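Local atomic coordinates of protein SSD1 (Saccharomyces cerevisiae S288C, PDB entry 7AM1), a protein that binds mRNA untranslated regions and represses translation, as a non-enzymatic member of the RNase II family (a pseudonuclease). Residues A[181-189]-A[898-906]. Residues are numbered along the deposited sequence; the frame is centred on the assembly and turned at random.
Sequences DVEVEGQSL and GMALPCLTV
G186, the last residue of the helix, meets C903, the first of the strand, with the two CA atoms 4.0 Å apart. Helix segment 181-186 crosses strand segment 903-906 almost at a right angle (97°), and their axes come within 6.6 Å. L904 N donates a nearly straight hydrogen bond of 2.9 Å to G186 O. C903 CA adds a CA-H...O contact to the same oxygen. A CB on G186 would run into C903 CB and L904 O, so glycine suits this close approach. One water donates to both V182 O and L904 O, bridging the helix to the strand.

C903 lies against the helix. Its CB touches V182 CG1 at 3.6 Å. With chi1 near -58°, SG stands beside its own backbone N and faces E183 CA, V182 O and the amide of Q187. V182 CG1 also reaches T905 CG2. Q187 follows the helix and extends across L901, its side chain roughly perpendicular to that of the leucine. Its NE2 donates to L901 O at 3.2 Å, from above the carbonyl plane. Q187 CG rests 3.5 Å from P902 O, a buried oxygen for which the model has no hydrogen-bonding partner. Without the Q187 amide, as with an alanine here, L901 O would probably lose this donor and one side of C903 SG would be uncovered. Farther out, E183 OE2 approaches SD of the poorly ordered M899.

Strand 903-908 is an outermost strand of a five-stranded antiparallel sheet, consistent with the C-terminal OB-fold (S1-like) domain of the RNase II family, and pairs with strand 888-896. L904 packs on helix 689-725, whose H715 gives G186 O a second hydrogen bond. K757 NZ of strand 755-760 hydrogen-bonds E185 O and S188 O, so the C-terminal end of helix 175-186 and the residues after it meet both outermost strands of the sheet.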
ATOM      1  N   ASP A 181       8.976   7.727 -17.043  1.00 42.44           N
ATOM      2  CA  ASP A 181       7.611   7.224 -16.933  1.00 41.28           C
ATOM      3  C   ASP A 181       7.586   5.704 -16.816  1.00 38.83           C
ATOM      4  O   ASP A 181       6.815   5.149 -16.025  1.00 36.52           O
ATOM      5  CB  ASP A 181       6.788   7.672 -18.142  1.00 42.23           C
ATOM      6  CG  ASP A 181       6.259   9.090 -18.003  1.00 43.64           C
ATOM      7  OD1 ASP A 181       6.385   9.677 -16.904  1.00 43.34           O
ATOM      8  OD2 ASP A 181       5.726   9.622 -19.004  1.00 43.89           O
ATOM      9  N   VAL A 182       8.402   5.008 -17.612  1.00 39.10           N
ATOM     10  CA  VAL A 182       8.380   3.549 -17.574  1.00 38.94           C
ATOM     11  C   VAL A 182       8.684   3.055 -16.165  1.00 37.28           C
ATOM     12  O   VAL A 182       8.084   2.085 -15.686  1.00 36.23           O
ATOM     13  CB  VAL A 182       9.367   2.963 -18.601  1.00 41.66           C
ATOM     14  CG1 VAL A 182       9.380   1.439 -18.518  1.00 40.33           C
ATOM     15  CG2 VAL A 182       8.992   3.390 -20.014  1.00 45.21           C
ATOM     16  N   GLU A 183       9.610   3.719 -15.471  1.00 37.61           N
ATOM     17  CA  GLU A 183       9.923   3.329 -14.100  1.00 38.35           C
ATOM     18  C   GLU A 183       8.819   3.744 -13.135  1.00 38.66           C
ATOM     19  O   GLU A 183       8.313   2.919 -12.365  1.00 40.16           O
ATOM     20  CB  GLU A 183      11.266   3.916 -13.669  1.00 40.91           C
ATOM     21  CG  GLU A 183      12.454   3.366 -14.443  1.00 45.69           C
ATOM     22  CD  GLU A 183      13.761   4.000 -14.018  1.00 52.38           C
ATOM     23  OE1 GLU A 183      13.757   5.194 -13.662  1.00 54.98           O
ATOM     24  OE2 GLU A 183      14.785   3.287 -13.992  1.00 55.18           O
ATOM     25  N   VAL A 184       8.442   5.023 -13.145  1.00 38.69           N
ATOM     26  CA  VAL A 184       7.461   5.501 -12.173  1.00 39.00           C
ATOM     27  C   VAL A 184       6.136   4.769 -12.343  1.00 38.06           C
ATOM     28  O   VAL A 184       5.534   4.298 -11.371  1.00 38.42           O
ATOM     29  CB  VAL A 184       7.281   7.024 -12.286  1.00 40.11           C
ATOM     30  CG1 VAL A 184       6.120   7.472 -11.411  1.00 40.18           C
ATOM     31  CG2 VAL A 184       8.553   7.736 -11.866  1.00 41.97           C
ATOM     32  N   GLU A 185       5.651   4.671 -13.583  1.00 36.09           N
ATOM     33  CA  GLU A 185       4.375   4.006 -13.821  1.00 35.90           C
ATOM     34  C   GLU A 185       4.484   2.494 -13.668  1.00 35.95           C
ATOM     35  O   GLU A 185       3.546   1.851 -13.179  1.00 36.32           O
ATOM     36  CB  GLU A 185       3.859   4.346 -15.219  1.00 35.61           C
ATOM     37  CG  GLU A 185       3.560   5.815 -15.441  1.00 36.24           C
ATOM     38  CD  GLU A 185       3.160   6.108 -16.874  1.00 37.00           C
ATOM     39  OE1 GLU A 185       3.173   5.168 -17.693  1.00 36.31           O
ATOM     40  OE2 GLU A 185       2.818   7.271 -17.179  1.00 38.11           O
ATOM     41  N   GLY A 186       5.619   1.916 -14.047  1.00 36.12           N
ATOM     42  CA  GLY A 186       5.739   0.478 -14.161  1.00 35.14           C
ATOM     43  C   GLY A 186       6.184  -0.243 -12.906  1.00 35.16           C
ATOM     44  O   GLY A 186       5.960  -1.451 -12.780  1.00 36.44           O
ATOM     45  N   GLN A 187       6.800   0.468 -11.967  1.00 33.68           N
ATOM     46  CA  GLN A 187       7.379  -0.169 -10.789  1.00 35.18           C
ATOM     47  C   GLN A 187       6.422  -0.220  -9.600  1.00 35.92           C
ATOM     48  O   GLN A 187       6.820  -0.662  -8.517  1.00 38.39           O
ATOM     49  CB  GLN A 187       8.680   0.547 -10.421  1.00 37.51           C
ATOM     50  CG  GLN A 187       9.760   0.306 -11.477  1.00 39.50           C
ATOM     51  CD  GLN A 187      11.035   1.078 -11.230  1.00 40.62           C
ATOM     52  OE1 GLN A 187      11.028   2.118 -10.574  1.00 39.89           O
ATOM     53  NE2 GLN A 187      12.143   0.581 -11.773  1.00 40.39           N
ATOM     54  N   SER A 188       5.169   0.183  -9.783  1.00 35.47           N
ATOM     55  CA  SER A 188       4.146   0.028  -8.760  1.00 37.76           C
ATOM     56  C   SER A 188       2.923  -0.644  -9.374  1.00 35.32           C
ATOM     57  O   SER A 188       2.755  -0.691 -10.596  1.00 33.44           O
ATOM     58  CB  SER A 188       3.758   1.378  -8.136  1.00 44.69           C
ATOM     59  OG  SER A 188       3.162   2.225  -9.102  1.00 49.50           O
ATOM     60  N   LEU A 189       2.061  -1.176  -8.508  1.00 34.59           N
ATOM     61  CA  LEU A 189       0.909  -1.925  -8.996  1.00 34.64           C
ATOM     62  C   LEU A 189      -0.124  -1.000  -9.627  1.00 33.79           C
ATOM     63  O   LEU A 189      -0.642  -1.281 -10.715  1.00 34.18           O
ATOM     64  CB  LEU A 189       0.299  -2.736  -7.854  1.00 36.84           C
ATOM     65  CG  LEU A 189       1.251  -3.776  -7.259  1.00 38.33           C
ATOM     66  CD1 LEU A 189       0.685  -4.319  -5.956  1.00 38.93           C
ATOM     67  CD2 LEU A 189       1.527  -4.901  -8.263  1.00 38.54           C
ATOM     68  N   GLY A 898      15.322  -5.330 -16.475  1.00 39.75           N
ATOM     69  CA  GLY A 898      16.546  -4.575 -16.671  1.00 44.41           C
ATOM     70  C   GLY A 898      16.964  -3.702 -15.502  1.00 50.52           C
ATOM     71  O   GLY A 898      18.159  -3.580 -15.220  1.00 51.44           O
ATOM     72  N   MET A 899      16.000  -3.064 -14.838  1.00 57.14           N
ATOM     73  CA  MET A 899      16.266  -2.212 -13.688  1.00 62.25           C
ATOM     74  C   MET A 899      16.233  -3.017 -12.389  1.00 59.83           C
ATOM     75  O   MET A 899      15.853  -4.190 -12.363  1.00 55.88           O
ATOM     76  CB  MET A 899      15.245  -1.071 -13.624  1.00 68.13           C
ATOM     77  CG  MET A 899      15.093  -0.343 -14.944  1.00 73.56           C
ATOM     78  SD  MET A 899      16.525   0.662 -15.366  1.00 79.44           S
ATOM     79  CE  MET A 899      16.025   1.231 -16.989  1.00 81.42           C
ATOM     80  N   ALA A 900      16.606  -2.352 -11.289  1.00 62.22           N
ATOM     81  CA  ALA A 900      16.514  -2.985  -9.977  1.00 63.89           C
ATOM     82  C   ALA A 900      15.123  -3.558  -9.765  1.00 61.04           C
ATOM     83  O   ALA A 900      14.958  -4.633  -9.177  1.00 62.15           O
ATOM     84  CB  ALA A 900      16.848  -1.980  -8.874  1.00 67.11           C
ATOM     85  N   LEU A 901      14.110  -2.842 -10.235  1.00 54.91           N
ATOM     86  CA  LEU A 901      12.753  -3.327 -10.209  1.00 50.22           C
ATOM     87  C   LEU A 901      12.241  -3.432 -11.639  1.00 42.17           C
ATOM     88  O   LEU A 901      12.507  -2.545 -12.457  1.00 39.55           O
ATOM     89  CB  LEU A 901      11.854  -2.383  -9.402  1.00 53.86           C
ATOM     90  CG  LEU A 901      12.309  -2.092  -7.968  1.00 58.01           C
ATOM     91  CD1 LEU A 901      11.307  -1.179  -7.271  1.00 58.80           C
ATOM     92  CD2 LEU A 901      12.513  -3.381  -7.173  1.00 59.17           C
ATOM     93  N   PRO A 902      11.515  -4.491 -11.975  1.00 39.49           N
ATOM     94  CA  PRO A 902      10.929  -4.577 -13.315  1.00 36.32           C
ATOM     95  C   PRO A 902       9.838  -3.534 -13.491  1.00 33.49           C
ATOM     96  O   PRO A 902       9.281  -3.001 -12.529  1.00 31.96           O
ATOM     97  CB  PRO A 902      10.370  -6.001 -13.371  1.00 37.58           C
ATOM     98  CG  PRO A 902      10.105  -6.352 -11.931  1.00 40.13           C
ATOM     99  CD  PRO A 902      11.186  -5.667 -11.147  1.00 40.57           C
ATOM    100  N   CYS A 903       9.527  -3.258 -14.753  1.00 33.49           N
ATOM    101  CA  CYS A 903       8.572  -2.219 -15.116  1.00 34.67           C
ATOM    102  C   CYS A 903       7.432  -2.852 -15.895  1.00 34.87           C
ATOM    103  O   CYS A 903       7.643  -3.377 -16.993  1.00 33.90           O
ATOM    104  CB  CYS A 903       9.255  -1.135 -15.952  1.00 36.23           C
ATOM    105  SG  CYS A 903      10.651  -0.355 -15.115  1.00 36.44           S
ATOM    106  N   LEU A 904       6.225  -2.771 -15.350  1.00 34.02           N
ATOM    107  CA  LEU A 904       5.046  -3.205 -16.078  1.00 33.98           C
ATOM    108  C   LEU A 904       4.701  -2.168 -17.133  1.00 33.43           C
ATOM    109  O   LEU A 904       4.717  -0.964 -16.867  1.00 33.56           O
ATOM    110  CB  LEU A 904       3.865  -3.396 -15.133  1.00 34.39           C
ATOM    111  CG  LEU A 904       4.061  -4.455 -14.054  1.00 35.96           C
ATOM    112  CD1 LEU A 904       2.996  -4.306 -12.961  1.00 36.15           C
ATOM    113  CD2 LEU A 904       4.018  -5.843 -14.684  1.00 37.76           C
ATOM    114  N   THR A 905       4.391  -2.641 -18.335  1.00 31.50           N
ATOM    115  CA  THR A 905       4.025  -1.763 -19.431  1.00 32.83           C
ATOM    116  C   THR A 905       2.846  -2.376 -20.169  1.00 32.14           C
ATOM    117  O   THR A 905       2.698  -3.600 -20.229  1.00 33.62           O
ATOM    118  CB  THR A 905       5.190  -1.540 -20.414  1.00 35.10           C
ATOM    119  OG1 THR A 905       5.596  -2.797 -20.974  1.00 36.10           O
ATOM    120  CG2 THR A 905       6.383  -0.887 -19.723  1.00 36.19           C
ATOM    121  N   VAL A 906       2.015  -1.513 -20.741  1.00 32.75           N
ATOM    122  CA  VAL A 906       0.831  -1.944 -21.468  1.00 34.24           C
ATOM    123  C   VAL A 906       0.767  -1.221 -22.804  1.00 35.22           C
ATOM    124  O   VAL A 906       1.210  -0.076 -22.940  1.00 35.76           O
ATOM    125  CB  VAL A 906      -0.469  -1.690 -20.670  1.00 33.97           C
ATOM    126  CG1 VAL A 906      -0.545  -2.619 -19.483  1.00 33.47           C
ATOM    127  CG2 VAL A 906      -0.554  -0.233 -20.236  1.00 34.14           C
TER
HETATM  128  O   HOH W   1       5.575   1.722 -17.303  1.00 44.19           O